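Local atomic coordinates of kojibiose phosphorylase (Gut metagenome, PDB entry 6W0P), a protein that belongs to glycosyl hydrolase family 65, with a beta-rich N-terminal domain, a central catalytic domain of helices and a small C-terminal domain. Residues 93-98 with 170-175; 45-50 with 139-144; 166-171 with 232-237. One frame throughout, in Å; residues are numbered along the deposited sequence.

All three contacts fall within the N-terminal domain, on the same side of the chain's centre. Contacts 1 and 3 share strand 165-174, which runs antiparallel to strand 94-98 on one flank and to strand 230-239 on the other; their centres are 8 Å apart and both include Glu-170 and Leu-171. Contact 2, centred 10 Å from contact 1, joins the loop 45-50 to strand 135-145, and its Asp-47 O lies 3.2 Å from Ile-94 N. Along the chain the segments of contacts 1 and 2 alternate, whereas contact 2 closes before contact 3 opens. Contacts 1 and 3 build the five-stranded sheet; contact 2, through its loop, meets the ten-stranded one.

Contact 1 of 3, residues 93-98 with 170-175; sequences KIRIIH and ELHLDS
Arg-95 and Glu-170 each carry CG anti to the carbonyl carbon (chi1 -66° and -59°), and their side chains run alongside each other in the same sense. Arg-95 bends at chi3, and its NH1 makes a weak salt bridge of 3.3 Å with Glu-170 OE1, the guanidinium and carboxylate planes being 67° apart. A water accepts from NH1 and donates to OE1, spanning the same pair. His-172 NE2 also donates to OE1, in the ring plane and on the anti lone pair, at 3.1 Å. Three partners meet this oxygen, the arginine only weakly, while Lys-168 holds OE2 and Glu-102 pairs with Arg-95 NE. Strands 94-98 and 170-174 are antiparallel neighbours in the five-stranded sheet of the family 65 N-terminal domain; Arg-95 and Glu-170 form a hydrogen-bonded pair, with Glu-170 N 2.8 Å from Arg-95 O. Two residues along, past the non-hydrogen-bonded pair Ile-94/Leu-171, His-172 N donates to Lys-93 O at 2.9 Å. The extended Lys-93 chain crosses His-172 obliquely, CE 3.7 Å from ND1, and ends in a weak salt bridge between NZ and Asp-174 OD2. On the face turned to strand 152-161, Ile-94 CG2 meets Leu-171 CD2 at 3.7 Å.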
# COMPACT_ATOMS: atom_id res chain seq x y z
N LYS A 93 -25.94 -24.38 19.81
CA LYS A 93 -25.73 -25.56 18.94
C LYS A 93 -26.47 -26.77 19.48
O LYS A 93 -26.33 -27.11 20.68
CB LYS A 93 -24.25 -25.90 18.79
CG LYS A 93 -24.00 -27.03 17.80
CD LYS A 93 -22.55 -27.17 17.43
CE LYS A 93 -22.28 -28.48 16.72
NZ LYS A 93 -20.83 -28.68 16.48
N ILE A 94 -27.25 -27.42 18.63
CA ILE A 94 -27.90 -28.73 18.94
C ILE A 94 -27.59 -29.71 17.81
O ILE A 94 -27.12 -29.28 16.73
CB ILE A 94 -29.42 -28.58 19.16
CG1 ILE A 94 -30.15 -28.28 17.85
CG2 ILE A 94 -29.70 -27.53 20.22
CD1 ILE A 94 -31.65 -28.11 18.00
N ARG A 95 -27.91 -30.98 18.06
CA ARG A 95 -28.07 -31.98 16.99
C ARG A 95 -29.37 -32.74 17.26
O ARG A 95 -29.61 -33.16 18.42
CB ARG A 95 -26.85 -32.90 16.90
CG ARG A 95 -25.61 -32.14 16.46
CD ARG A 95 -24.38 -33.03 16.40
NE ARG A 95 -24.38 -33.86 15.21
CZ ARG A 95 -23.97 -35.13 15.16
NH1 ARG A 95 -23.57 -35.77 16.25
NH2 ARG A 95 -24.01 -35.78 14.00
N ILE A 96 -30.17 -32.91 16.22
CA ILE A 96 -31.40 -33.73 16.31
C ILE A 96 -31.30 -34.88 15.31
O ILE A 96 -30.99 -34.64 14.13
CB ILE A 96 -32.63 -32.83 16.11
CG1 ILE A 96 -32.67 -31.74 17.17
CG2 ILE A 96 -33.89 -33.69 16.11
CD1 ILE A 96 -33.82 -30.74 17.01
N ILE A 97 -31.51 -36.11 15.80
CA ILE A 97 -31.48 -37.38 15.02
C ILE A 97 -32.78 -38.14 15.27
O ILE A 97 -33.15 -38.32 16.44
CB ILE A 97 -30.23 -38.22 15.37
CG1 ILE A 97 -28.95 -37.39 15.27
CG2 ILE A 97 -30.15 -39.48 14.51
CD1 ILE A 97 -28.57 -36.72 16.57
N HIS A 98 -33.45 -38.53 14.19
CA HIS A 98 -34.63 -39.44 14.17
C HIS A 98 -34.27 -40.69 13.36
O HIS A 98 -34.07 -40.55 12.15
CB HIS A 98 -35.83 -38.73 13.55
CG HIS A 98 -37.08 -39.54 13.50
ND1 HIS A 98 -37.80 -39.70 12.33
CD2 HIS A 98 -37.75 -40.20 14.47
CE1 HIS A 98 -38.88 -40.40 12.59
NE2 HIS A 98 -38.87 -40.73 13.89
N GLU A 170 -29.04 -33.53 21.16
CA GLU A 170 -27.74 -33.15 21.76
C GLU A 170 -27.72 -31.62 21.94
O GLU A 170 -27.96 -30.94 20.95
CB GLU A 170 -26.58 -33.60 20.87
CG GLU A 170 -26.53 -35.10 20.62
CD GLU A 170 -25.39 -35.59 19.72
OE1 GLU A 170 -24.61 -34.75 19.21
OE2 GLU A 170 -25.29 -36.81 19.52
N LEU A 171 -27.45 -31.13 23.15
CA LEU A 171 -27.12 -29.72 23.42
C LEU A 171 -25.60 -29.58 23.53
O LEU A 171 -24.98 -30.30 24.37
CB LEU A 171 -27.81 -29.23 24.70
CG LEU A 171 -29.32 -29.45 24.80
CD1 LEU A 171 -29.86 -28.71 26.01
CD2 LEU A 171 -30.05 -29.03 23.54
N HIS A 172 -25.02 -28.66 22.75
CA HIS A 172 -23.56 -28.41 22.68
C HIS A 172 -23.22 -27.01 23.20
O HIS A 172 -23.98 -26.05 22.91
CB HIS A 172 -23.08 -28.56 21.24
CG HIS A 172 -23.23 -29.92 20.64
ND1 HIS A 172 -22.23 -30.49 19.87
CD2 HIS A 172 -24.25 -30.79 20.64
CE1 HIS A 172 -22.64 -31.66 19.43
NE2 HIS A 172 -23.87 -31.87 19.89
N LEU A 173 -22.12 -26.89 23.93
CA LEU A 173 -21.26 -25.68 23.95
C LEU A 173 -20.01 -26.01 23.14
O LEU A 173 -19.29 -26.95 23.53
CB LEU A 173 -20.88 -25.29 25.39
CG LEU A 173 -22.03 -25.25 26.39
CD1 LEU A 173 -21.50 -24.92 27.76
CD2 LEU A 173 -23.10 -24.23 25.97
N ASP A 174 -19.81 -25.31 22.03
CA ASP A 174 -18.79 -25.61 21.00
C ASP A 174 -17.84 -24.42 20.92
O ASP A 174 -18.27 -23.37 20.40
CB ASP A 174 -19.43 -25.87 19.63
CG ASP A 174 -18.42 -26.05 18.52
OD1 ASP A 174 -17.22 -26.12 18.86
OD2 ASP A 174 -18.81 -26.14 17.32
N SER A 175 -16.60 -24.55 21.40
CA SER A 175 -15.60 -23.46 21.30
C SER A 175 -14.47 -23.87 20.35
O SER A 175 -13.37 -23.32 20.50
CB SER A 175 -15.10 -23.02 22.66
OG SER A 175 -14.30 -21.85 22.54
O HOH W 1 -22.15 -34.96 18.51

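Contact 2 of 3, residues 45-50 with 139-144; sequences FFDETY and IIISRL
The Phe-45 ring and the Arg-143 guanidinium meet in a cation-pi contact: Arg-143 NH2 stands 4.3 Å above the ring plane, over its centre, and CZ is 4.9 Å from the centroid, 9° off the ring normal. The edge of the guanidinium serves oxygen acceptors. Asp-47 OD1 lies there in plane, and Arg-143 NH1 donates to it at 2.6 Å in a salt bridge. The carboxylate is turned nearly across the guanidinium, their planes 82° apart, so that NH1 meets OD1 from above the carboxylate plane. The carbonyl oxygen of Phe-45, also near the guanidinium plane at its edge, takes weak hydrogen bonds from both NH1 and NH2, each 3.2 Å long. The cation is therefore held by a backbone oxygen, a carboxylate and an aromatic face, supplied by two residues of one loop, Phe-45 giving both the oxygen and the ring.

That loop, 45-50, follows strand 40-42 and packs against strand 135-145, an interior strand of the large antiparallel sheet in the beta-rich N-terminal domain of family 65 proteins. Arg-143 and Ile-141 both reach toward it from the strand, and Phe-92 of another loop touches both Asp-47 and Arg-143. Asp-47 passes Ile-141 heading the other way, bringing OD2 to 3.1 Å from CG2, the branch lying anti to the backbone N. The other branch of the isoleucine ends in CD1, which lies 3.8 Å from Glu-48 OE1; a bend at chi2 (-80°) turns the glutamate CD toward it.

The carboxylates are buried and have further partners. Arg-126, on the adjacent strand 123-132, makes salt bridges through NH2 with both Asp-47 OD2 and Glu-48 OE1, while Gln-155 adds a weak hydrogen bond to Asp-47 OD1.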
# COMPACT_ATOMS: atom_id res chain seq x y z
N PHE A 45 -28.04 -17.86 13.15
CA PHE A 45 -27.63 -19.15 12.55
C PHE A 45 -28.55 -20.20 13.17
O PHE A 45 -28.94 -20.05 14.32
CB PHE A 45 -26.14 -19.42 12.78
CG PHE A 45 -25.76 -19.55 14.23
CD1 PHE A 45 -25.90 -20.76 14.90
CD2 PHE A 45 -25.27 -18.46 14.93
CE1 PHE A 45 -25.55 -20.87 16.24
CE2 PHE A 45 -24.94 -18.57 16.27
CZ PHE A 45 -25.08 -19.77 16.92
N PHE A 46 -28.93 -21.18 12.35
CA PHE A 46 -29.68 -22.39 12.76
C PHE A 46 -28.95 -23.08 13.91
O PHE A 46 -27.72 -23.21 13.87
CB PHE A 46 -29.84 -23.34 11.56
CG PHE A 46 -30.80 -22.84 10.51
CD1 PHE A 46 -31.49 -21.64 10.66
CD2 PHE A 46 -31.06 -23.60 9.38
CE1 PHE A 46 -32.40 -21.21 9.71
CE2 PHE A 46 -31.96 -23.16 8.43
CZ PHE A 46 -32.64 -21.98 8.59
N ASP A 47 -29.72 -23.53 14.89
CA ASP A 47 -29.22 -24.24 16.09
C ASP A 47 -28.69 -25.60 15.63
O ASP A 47 -27.53 -25.88 15.88
CB ASP A 47 -30.33 -24.37 17.12
CG ASP A 47 -31.09 -23.07 17.28
OD1 ASP A 47 -30.74 -22.32 18.20
OD2 ASP A 47 -32.00 -22.81 16.45
N GLU A 48 -29.53 -26.37 14.94
CA GLU A 48 -29.21 -27.74 14.45
C GLU A 48 -28.13 -27.63 13.38
O GLU A 48 -27.90 -26.52 12.90
CB GLU A 48 -30.46 -28.44 13.91
CG GLU A 48 -30.98 -27.88 12.59
CD GLU A 48 -31.82 -26.61 12.66
OE1 GLU A 48 -31.96 -26.07 13.77
OE2 GLU A 48 -32.30 -26.14 11.62
N THR A 49 -27.53 -28.76 13.00
CA THR A 49 -26.61 -28.87 11.83
C THR A 49 -27.26 -28.22 10.60
O THR A 49 -28.43 -28.50 10.30
CB THR A 49 -26.24 -30.34 11.58
OG1 THR A 49 -25.48 -30.76 12.72
CG2 THR A 49 -25.46 -30.56 10.31
N TYR A 50 -26.54 -27.35 9.90
CA TYR A 50 -26.96 -26.81 8.58
C TYR A 50 -25.75 -26.84 7.66
O TYR A 50 -24.70 -26.27 8.01
CB TYR A 50 -27.56 -25.41 8.68
CG TYR A 50 -28.05 -24.83 7.37
CD1 TYR A 50 -29.24 -25.23 6.78
CD2 TYR A 50 -27.32 -23.84 6.71
CE1 TYR A 50 -29.70 -24.68 5.60
CE2 TYR A 50 -27.76 -23.29 5.52
CZ TYR A 50 -28.95 -23.70 4.96
OH TYR A 50 -29.38 -23.13 3.78
N ILE A 139 -41.17 -28.79 15.12
CA ILE A 139 -40.04 -28.29 15.97
C ILE A 139 -40.27 -26.80 16.18
O ILE A 139 -40.39 -26.09 15.17
CB ILE A 139 -38.68 -28.47 15.27
CG1 ILE A 139 -38.46 -29.89 14.72
CG2 ILE A 139 -37.55 -28.03 16.20
CD1 ILE A 139 -38.59 -30.95 15.74
N ILE A 140 -40.25 -26.34 17.43
CA ILE A 140 -40.18 -24.88 17.73
C ILE A 140 -38.90 -24.64 18.51
O ILE A 140 -38.76 -25.25 19.57
CB ILE A 140 -41.42 -24.39 18.51
CG1 ILE A 140 -42.74 -24.89 17.92
CG2 ILE A 140 -41.40 -22.88 18.63
CD1 ILE A 140 -43.94 -24.70 18.85
N ILE A 141 -38.01 -23.79 18.00
CA ILE A 141 -36.74 -23.40 18.68
C ILE A 141 -36.81 -21.91 18.99
O ILE A 141 -36.89 -21.10 18.05
CB ILE A 141 -35.51 -23.79 17.85
CG1 ILE A 141 -35.52 -25.29 17.56
CG2 ILE A 141 -34.23 -23.35 18.52
CD1 ILE A 141 -34.43 -25.75 16.65
N SER A 142 -36.80 -21.59 20.28
CA SER A 142 -36.98 -20.22 20.80
C SER A 142 -35.68 -19.80 21.50
O SER A 142 -35.07 -20.67 22.14
CB SER A 142 -38.19 -20.18 21.71
OG SER A 142 -39.34 -20.67 21.02
N ARG A 143 -35.24 -18.55 21.31
CA ARG A 143 -34.09 -18.04 22.09
C ARG A 143 -34.18 -16.53 22.40
O ARG A 143 -34.89 -15.75 21.70
CB ARG A 143 -32.76 -18.44 21.45
CG ARG A 143 -32.59 -18.15 19.97
CD ARG A 143 -31.46 -19.00 19.40
NE ARG A 143 -30.67 -18.24 18.44
CZ ARG A 143 -29.86 -18.75 17.51
NH1 ARG A 143 -29.72 -20.05 17.39
NH2 ARG A 143 -29.21 -17.94 16.69
N LEU A 144 -33.45 -16.20 23.46
CA LEU A 144 -33.36 -14.89 24.13
C LEU A 144 -31.90 -14.66 24.54
O LEU A 144 -31.26 -15.61 25.01
CB LEU A 144 -34.20 -14.91 25.41
CG LEU A 144 -35.72 -14.99 25.30
CD1 LEU A 144 -36.30 -15.27 26.68
CD2 LEU A 144 -36.32 -13.71 24.75

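Contact 3 of 3, residues 166-171 with 232-237; sequences DIKLEL and ILNYEL
Leu-171 and Tyr-235 cross at about a right angle, the isobutyl group meeting the phenol ring at one corner: Leu-171 CG is 3.8 Å from CE2, and CD1 nearly as close. Tyr-235 CG is anti to the carbonyl carbon (chi1 -56°), and the edge of the ring passes Leu-169 O, which lies 3.7 Å from CD2. On the same face Ile-167 lays CG1 4.0 Å from Leu-237 CB, and Leu-237 CD1 reaches Leu-169 CB. Phe-159 of strand 152-161 and Ile-247 of strand 245-256 cover parts of this apolar layer, while the Tyr-235 hydroxyl and Thr-217 OG1 are hydrogen-bonded to each other.

The opposite face is largely polar. Glu-170 and Asn-234 keep company in the same direction, their carboxylate and amide planes 59° apart, with Glu-170 CG 3.5 Å from Asn-234 OD1. Lys-168 bends at chi2 and brings CE within 3.5 Å of the same OD1; its NZ reaches Glu-170 OE2 on the anti side, in a salt bridge of 2.6 Å. The aliphatic part of the lysine also crosses Glu-236, while Ser-223 accepts from Asn-234 ND2.

Between the two faces strands 166-171 and 232-237 run antiparallel, 163° between their directions, inside the five-stranded sheet of the N-terminal domain. Ile-167, Leu-169 and Leu-171 each exchange two backbone hydrogen bonds with Leu-237, Tyr-235 and Leu-233, respectively; the shortest, 2.7 Å, runs from Tyr-235 N to Leu-169 O. With six backbone bonds fixing the register, the apolar side chains are directed toward the neighbouring sheet, whereas the short Lys-168 to Glu-170 bridge would be expected to stabilise the negative charge of this buried glutamate.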
# COMPACT_ATOMS: atom_id res chain seq x y z
N ASP A 166 -39.19 -42.07 18.57
CA ASP A 166 -38.01 -41.77 19.43
C ASP A 166 -37.13 -40.80 18.65
O ASP A 166 -36.98 -40.97 17.42
CB ASP A 166 -37.23 -43.04 19.77
CG ASP A 166 -37.87 -43.95 20.81
OD1 ASP A 166 -38.92 -43.56 21.38
OD2 ASP A 166 -37.32 -45.06 21.04
N ILE A 167 -36.56 -39.81 19.33
CA ILE A 167 -35.54 -38.91 18.72
C ILE A 167 -34.39 -38.77 19.70
O ILE A 167 -34.61 -39.02 20.90
CB ILE A 167 -36.14 -37.53 18.37
CG1 ILE A 167 -36.37 -36.69 19.63
CG2 ILE A 167 -37.41 -37.69 17.55
CD1 ILE A 167 -36.73 -35.25 19.32
N LYS A 168 -33.25 -38.35 19.19
CA LYS A 168 -32.09 -37.97 20.01
C LYS A 168 -31.88 -36.47 19.89
O LYS A 168 -31.93 -35.96 18.77
CB LYS A 168 -30.84 -38.73 19.56
CG LYS A 168 -29.76 -38.77 20.62
CD LYS A 168 -28.35 -38.79 20.07
CE LYS A 168 -27.34 -38.63 21.20
NZ LYS A 168 -25.99 -39.03 20.76
N LEU A 169 -31.67 -35.79 21.02
CA LEU A 169 -31.33 -34.35 21.07
C LEU A 169 -30.00 -34.23 21.78
O LEU A 169 -29.86 -34.85 22.87
CB LEU A 169 -32.44 -33.60 21.80
CG LEU A 169 -32.15 -32.15 22.16
CD1 LEU A 169 -32.05 -31.26 20.93
CD2 LEU A 169 -33.22 -31.64 23.09
N GLU A 170 -29.04 -33.53 21.16
CA GLU A 170 -27.74 -33.15 21.76
C GLU A 170 -27.72 -31.62 21.94
O GLU A 170 -27.96 -30.94 20.95
CB GLU A 170 -26.58 -33.60 20.87
CG GLU A 170 -26.53 -35.10 20.62
CD GLU A 170 -25.39 -35.59 19.72
OE1 GLU A 170 -24.61 -34.75 19.21
OE2 GLU A 170 -25.29 -36.81 19.52
N LEU A 171 -27.45 -31.13 23.15
CA LEU A 171 -27.12 -29.72 23.42
C LEU A 171 -25.60 -29.58 23.53
O LEU A 171 -24.98 -30.30 24.37
CB LEU A 171 -27.81 -29.23 24.70
CG LEU A 171 -29.32 -29.45 24.80
CD1 LEU A 171 -29.86 -28.71 26.01
CD2 LEU A 171 -30.05 -29.03 23.54
N ILE A 232 -21.25 -31.75 25.78
CA ILE A 232 -22.52 -32.22 25.16
C ILE A 232 -23.38 -32.82 26.27
O ILE A 232 -22.84 -33.55 27.12
CB ILE A 232 -22.25 -33.21 24.01
CG1 ILE A 232 -21.23 -32.65 23.01
CG2 ILE A 232 -23.54 -33.61 23.31
CD1 ILE A 232 -20.85 -33.62 21.91
N LEU A 233 -24.66 -32.47 26.28
CA LEU A 233 -25.71 -33.19 27.03
C LEU A 233 -26.53 -33.99 26.00
O LEU A 233 -26.99 -33.40 25.01
CB LEU A 233 -26.55 -32.15 27.78
CG LEU A 233 -25.88 -31.50 29.00
CD1 LEU A 233 -26.65 -30.25 29.44
CD2 LEU A 233 -25.78 -32.47 30.16
N ASN A 234 -26.66 -35.32 26.21
CA ASN A 234 -27.44 -36.26 25.35
C ASN A 234 -28.82 -36.48 25.96
O ASN A 234 -28.89 -36.79 27.16
CB ASN A 234 -26.74 -37.62 25.18
CG ASN A 234 -25.43 -37.51 24.44
OD1 ASN A 234 -25.34 -36.85 23.40
ND2 ASN A 234 -24.40 -38.18 24.96
N TYR A 235 -29.88 -36.32 25.16
CA TYR A 235 -31.28 -36.63 25.57
C TYR A 235 -31.83 -37.67 24.60
O TYR A 235 -31.74 -37.48 23.38
CB TYR A 235 -32.13 -35.36 25.69
CG TYR A 235 -31.54 -34.34 26.64
CD1 TYR A 235 -31.80 -34.39 28.00
CD2 TYR A 235 -30.68 -33.35 26.18
CE1 TYR A 235 -31.22 -33.50 28.88
CE2 TYR A 235 -30.09 -32.45 27.05
CZ TYR A 235 -30.36 -32.52 28.40
OH TYR A 235 -29.78 -31.64 29.26
N GLU A 236 -32.30 -38.78 25.16
CA GLU A 236 -32.97 -39.88 24.43
C GLU A 236 -34.46 -39.69 24.71
O GLU A 236 -34.90 -40.06 25.80
CB GLU A 236 -32.52 -41.27 24.92
CG GLU A 236 -31.02 -41.50 24.87
CD GLU A 236 -30.41 -41.57 23.48
OE1 GLU A 236 -29.17 -41.40 23.38
OE2 GLU A 236 -31.18 -41.79 22.51
N LEU A 237 -35.17 -39.04 23.80
CA LEU A 237 -36.57 -38.65 24.04
C LEU A 237 -37.50 -39.61 23.29
O LEU A 237 -37.22 -39.90 22.10
CB LEU A 237 -36.79 -37.20 23.62
CG LEU A 237 -35.85 -36.18 24.27
CD1 LEU A 237 -36.02 -34.82 23.65
CD2 LEU A 237 -36.08 -36.13 25.78